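Local atomic coordinates of hypothetical protein (Sus scrofa, PDB entry 3WOC), a protein that binds heparin and probably acts as a jacalin-like lectin of boar sperm, derived from the prostate and linked to capacitation. Residues S12-K18 and E116-F122. Residues are numbered along the deposited sequence; the frame is centred on the assembly and turned at random.
Sequences SYFITSK and EGVYGQF
The ring of Phe14 lies flat across the backbone of the facing strand at Gly120, whose N sits 3.5 Å above the ring plane, over its centre. This fits glycine well, since a CB here would run into Phe14 CE2. Phe14 chi1 of 73°, with CG between the backbone N and the carbonyl carbon, swings the ring over the neighbouring strand. Val118 CG2 meets the ring at CE1, 3.9 Å away, while Phe122 CD2 comes within 3.8 Å of Phe14 CD2, which lies at the edge of the Phe122 ring. Phe122 turns one face to the CB of Ser12, a CH-pi contact in which a small residue leaves room for the ring. Strand 12-17 and strand 114-122 run antiparallel at the middle of one four-stranded sheet of the beta-prism, the fold of jacalin-like lectins, and paired backbone hydrogen bonds join Ser12 to Phe122, Phe14 to Gly120 and Thr16 to Val118. On this inward face Phe14 also meets Tyr52 and Ile40 of a second sheet; Thr16 packs CG2 against Val118 CG1 at 3.5 Å, and its buried OG1 is hydrogen-bonded to the OH of Tyr44. The other face carries Ile15 beside Tyr119, and Tyr13 alongside the extended Gln121, whose NE2 is hydrogen-bonded to Thr128 OG1. Just past the end of strand 12-17, Lys18 NZ reaches Glu116 OE2 at 3.0 Å in a salt bridge, approaching from above the carboxylate plane.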
ATOM      1  N   SER A  12       9.645  12.369   1.640  1.00 32.77           N
ATOM      2  CA  SER A  12      10.402  11.330   2.334  1.00 32.07           C
ATOM      3  C   SER A  12      10.018   9.992   1.704  1.00 31.64           C
ATOM      4  O   SER A  12       9.021   9.905   0.982  1.00 31.35           O
ATOM      5  CB  SER A  12      10.104  11.328   3.835  1.00 32.03           C
ATOM      6  OG  SER A  12      10.562  12.516   4.452  1.00 31.92           O
ATOM      7  N   TYR A  13      10.808   8.958   1.976  1.00 31.21           N
ATOM      8  CA  TYR A  13      10.691   7.692   1.260  1.00 30.80           C
ATOM      9  C   TYR A  13      10.595   6.499   2.192  1.00 30.88           C
ATOM     10  O   TYR A  13      11.112   6.532   3.307  1.00 30.81           O
ATOM     11  CB  TYR A  13      11.866   7.530   0.281  1.00 30.49           C
ATOM     12  CG  TYR A  13      11.886   8.625  -0.757  1.00 29.68           C
ATOM     13  CD1 TYR A  13      12.577   9.814  -0.531  1.00 29.15           C
ATOM     14  CD2 TYR A  13      11.168   8.494  -1.940  1.00 28.99           C
ATOM     15  CE1 TYR A  13      12.566  10.834  -1.468  1.00 28.84           C
ATOM     16  CE2 TYR A  13      11.157   9.502  -2.880  1.00 28.77           C
ATOM     17  CZ  TYR A  13      11.856  10.665  -2.640  1.00 28.98           C
ATOM     18  OH  TYR A  13      11.837  11.658  -3.581  1.00 30.15           O
ATOM     19  N   PHE A  14       9.917   5.454   1.728  1.00 30.92           N
ATOM     20  CA  PHE A  14       9.811   4.216   2.482  1.00 31.36           C
ATOM     21  C   PHE A  14       9.922   2.984   1.587  1.00 31.93           C
ATOM     22  O   PHE A  14       9.651   3.043   0.388  1.00 31.69           O
ATOM     23  CB  PHE A  14       8.514   4.179   3.310  1.00 31.05           C
ATOM     24  CG  PHE A  14       7.263   3.967   2.494  1.00 30.66           C
ATOM     25  CD1 PHE A  14       6.782   2.678   2.245  1.00 30.26           C
ATOM     26  CD2 PHE A  14       6.554   5.054   1.988  1.00 30.06           C
ATOM     27  CE1 PHE A  14       5.627   2.478   1.497  1.00 30.03           C
ATOM     28  CE2 PHE A  14       5.396   4.864   1.238  1.00 30.16           C
ATOM     29  CZ  PHE A  14       4.934   3.573   0.990  1.00 30.23           C
ATOM     30  N   ILE A  15      10.334   1.877   2.198  1.00 32.77           N
ATOM     31  CA  ILE A  15      10.324   0.561   1.569  1.00 33.82           C
ATOM     32  C   ILE A  15       9.991  -0.478   2.640  1.00 34.65           C
ATOM     33  O   ILE A  15      10.573  -0.483   3.722  1.00 34.62           O
ATOM     34  CB  ILE A  15      11.671   0.234   0.820  1.00 33.77           C
ATOM     35  CG1 ILE A  15      11.736  -1.234   0.367  1.00 34.07           C
ATOM     36  CG2 ILE A  15      12.889   0.559   1.683  1.00 33.70           C
ATOM     37  CD1 ILE A  15      11.220  -1.499  -1.036  1.00 33.91           C
ATOM     38  N   THR A  16       9.014  -1.324   2.347  1.00 35.91           N
ATOM     39  CA  THR A  16       8.690  -2.451   3.215  1.00 37.20           C
ATOM     40  C   THR A  16       8.475  -3.694   2.362  1.00 38.04           C
ATOM     41  O   THR A  16       7.904  -3.619   1.270  1.00 37.96           O
ATOM     42  CB  THR A  16       7.480  -2.163   4.153  1.00 37.08           C
ATOM     43  OG1 THR A  16       7.129  -3.347   4.877  1.00 37.77           O
ATOM     44  CG2 THR A  16       6.268  -1.671   3.383  1.00 37.25           C
ATOM     45  N   SER A  17       8.965  -4.828   2.855  1.00 39.24           N
ATOM     46  CA  SER A  17       8.923  -6.078   2.100  1.00 40.52           C
ATOM     47  C   SER A  17       8.927  -7.289   3.025  1.00 41.32           C
ATOM     48  O   SER A  17       9.309  -7.185   4.194  1.00 41.28           O
ATOM     49  CB  SER A  17      10.105  -6.152   1.131  1.00 40.41           C
ATOM     50  OG  SER A  17       9.829  -7.046   0.070  1.00 41.16           O
ATOM     51  N   LYS A  18       8.492  -8.427   2.488  1.00 42.54           N
ATOM     52  CA  LYS A  18       8.488  -9.701   3.204  1.00 43.68           C
ATOM     53  C   LYS A  18       9.833  -9.898   3.894  1.00 44.51           C
ATOM     54  O   LYS A  18      10.853 -10.128   3.234  1.00 44.63           O
ATOM     55  CB  LYS A  18       8.203 -10.847   2.232  1.00 43.61           C
ATOM     56  CG  LYS A  18       7.670 -12.119   2.876  1.00 43.75           C
ATOM     57  CD  LYS A  18       7.233 -13.133   1.823  1.00 43.87           C
ATOM     58  CE  LYS A  18       8.425 -13.806   1.157  1.00 44.51           C
ATOM     59  NZ  LYS A  18       8.020 -14.581  -0.045  1.00 45.02           N
ATOM     60  N   GLU A 116       4.023  -8.813  -1.962  1.00 27.70           N
ATOM     61  CA  GLU A 116       4.820  -9.126  -0.777  1.00 28.00           C
ATOM     62  C   GLU A 116       5.588  -7.917  -0.241  1.00 27.60           C
ATOM     63  O   GLU A 116       6.345  -8.036   0.723  1.00 27.92           O
ATOM     64  CB  GLU A 116       5.736 -10.347  -1.001  1.00 27.95           C
ATOM     65  CG  GLU A 116       6.599 -10.315  -2.259  1.00 28.28           C
ATOM     66  CD  GLU A 116       7.360 -11.625  -2.497  1.00 28.86           C
ATOM     67  OE1 GLU A 116       8.465 -11.569  -3.085  1.00 29.36           O
ATOM     68  OE2 GLU A 116       6.857 -12.710  -2.114  1.00 29.94           O
ATOM     69  N   GLY A 117       5.366  -6.757  -0.853  1.00 27.34           N
ATOM     70  CA  GLY A 117       5.979  -5.509  -0.408  1.00 26.64           C
ATOM     71  C   GLY A 117       5.429  -4.257  -1.066  1.00 26.41           C
ATOM     72  O   GLY A 117       4.730  -4.326  -2.077  1.00 26.19           O
ATOM     73  N   VAL A 118       5.761  -3.107  -0.482  1.00 26.19           N
ATOM     74  CA  VAL A 118       5.352  -1.802  -1.003  1.00 25.98           C
ATOM     75  C   VAL A 118       6.418  -0.733  -0.718  1.00 25.78           C
ATOM     76  O   VAL A 118       7.083  -0.754   0.324  1.00 25.93           O
ATOM     77  CB  VAL A 118       3.916  -1.377  -0.496  1.00 26.13           C
ATOM     78  CG1 VAL A 118       3.721  -1.689   0.976  1.00 26.31           C
ATOM     79  CG2 VAL A 118       3.613   0.095  -0.784  1.00 26.14           C
ATOM     80  N   TYR A 119       6.596   0.176  -1.672  1.00 25.18           N
ATOM     81  CA  TYR A 119       7.511   1.300  -1.519  1.00 24.83           C
ATOM     82  C   TYR A 119       6.834   2.581  -2.002  1.00 24.63           C
ATOM     83  O   TYR A 119       5.844   2.529  -2.728  1.00 24.50           O
ATOM     84  CB  TYR A 119       8.830   1.046  -2.273  1.00 24.68           C
ATOM     85  CG  TYR A 119       8.684   0.876  -3.773  1.00 24.34           C
ATOM     86  CD1 TYR A 119       8.889   1.948  -4.634  1.00 23.62           C
ATOM     87  CD2 TYR A 119       8.338  -0.360  -4.327  1.00 24.54           C
ATOM     88  CE1 TYR A 119       8.756   1.801  -6.010  1.00 23.99           C
ATOM     89  CE2 TYR A 119       8.206  -0.518  -5.705  1.00 24.44           C
ATOM     90  CZ  TYR A 119       8.415   0.569  -6.537  1.00 24.20           C
ATOM     91  OH  TYR A 119       8.277   0.428  -7.896  1.00 24.41           O
ATOM     92  N   GLY A 120       7.362   3.728  -1.600  1.00 24.62           N
ATOM     93  CA  GLY A 120       6.765   4.979  -2.016  1.00 24.65           C
ATOM     94  C   GLY A 120       7.353   6.250  -1.454  1.00 24.77           C
ATOM     95  O   GLY A 120       8.368   6.241  -0.749  1.00 24.59           O
ATOM     96  N   GLN A 121       6.680   7.345  -1.795  1.00 24.76           N
ATOM     97  CA  GLN A 121       7.061   8.692  -1.422  1.00 24.86           C
ATOM     98  C   GLN A 121       5.899   9.321  -0.652  1.00 24.97           C
ATOM     99  O   GLN A 121       4.738   9.160  -1.036  1.00 24.93           O
ATOM    100  CB  GLN A 121       7.354   9.495  -2.694  1.00 24.71           C
ATOM    101  CG  GLN A 121       7.780  10.943  -2.484  1.00 24.89           C
ATOM    102  CD  GLN A 121       7.759  11.742  -3.771  1.00 25.14           C
ATOM    103  OE1 GLN A 121       8.801  12.183  -4.257  1.00 25.89           O
ATOM    104  NE2 GLN A 121       6.572  11.917  -4.347  1.00 25.36           N
ATOM    105  N   PHE A 122       6.213  10.020   0.434  1.00 25.06           N
ATOM    106  CA  PHE A 122       5.203  10.774   1.185  1.00 25.42           C
ATOM    107  C   PHE A 122       5.716  12.155   1.573  1.00 25.79           C
ATOM    108  O   PHE A 122       6.926  12.359   1.703  1.00 26.03           O
ATOM    109  CB  PHE A 122       4.701   9.994   2.408  1.00 25.05           C
ATOM    110  CG  PHE A 122       5.746   9.741   3.459  1.00 24.66           C
ATOM    111  CD1 PHE A 122       6.011  10.687   4.443  1.00 24.36           C
ATOM    112  CD2 PHE A 122       6.439   8.534   3.491  1.00 24.50           C
ATOM    113  CE1 PHE A 122       6.964  10.449   5.426  1.00 23.27           C
ATOM    114  CE2 PHE A 122       7.387   8.290   4.465  1.00 23.91           C
ATOM    115  CZ  PHE A 122       7.647   9.249   5.437  1.00 24.25           C
TER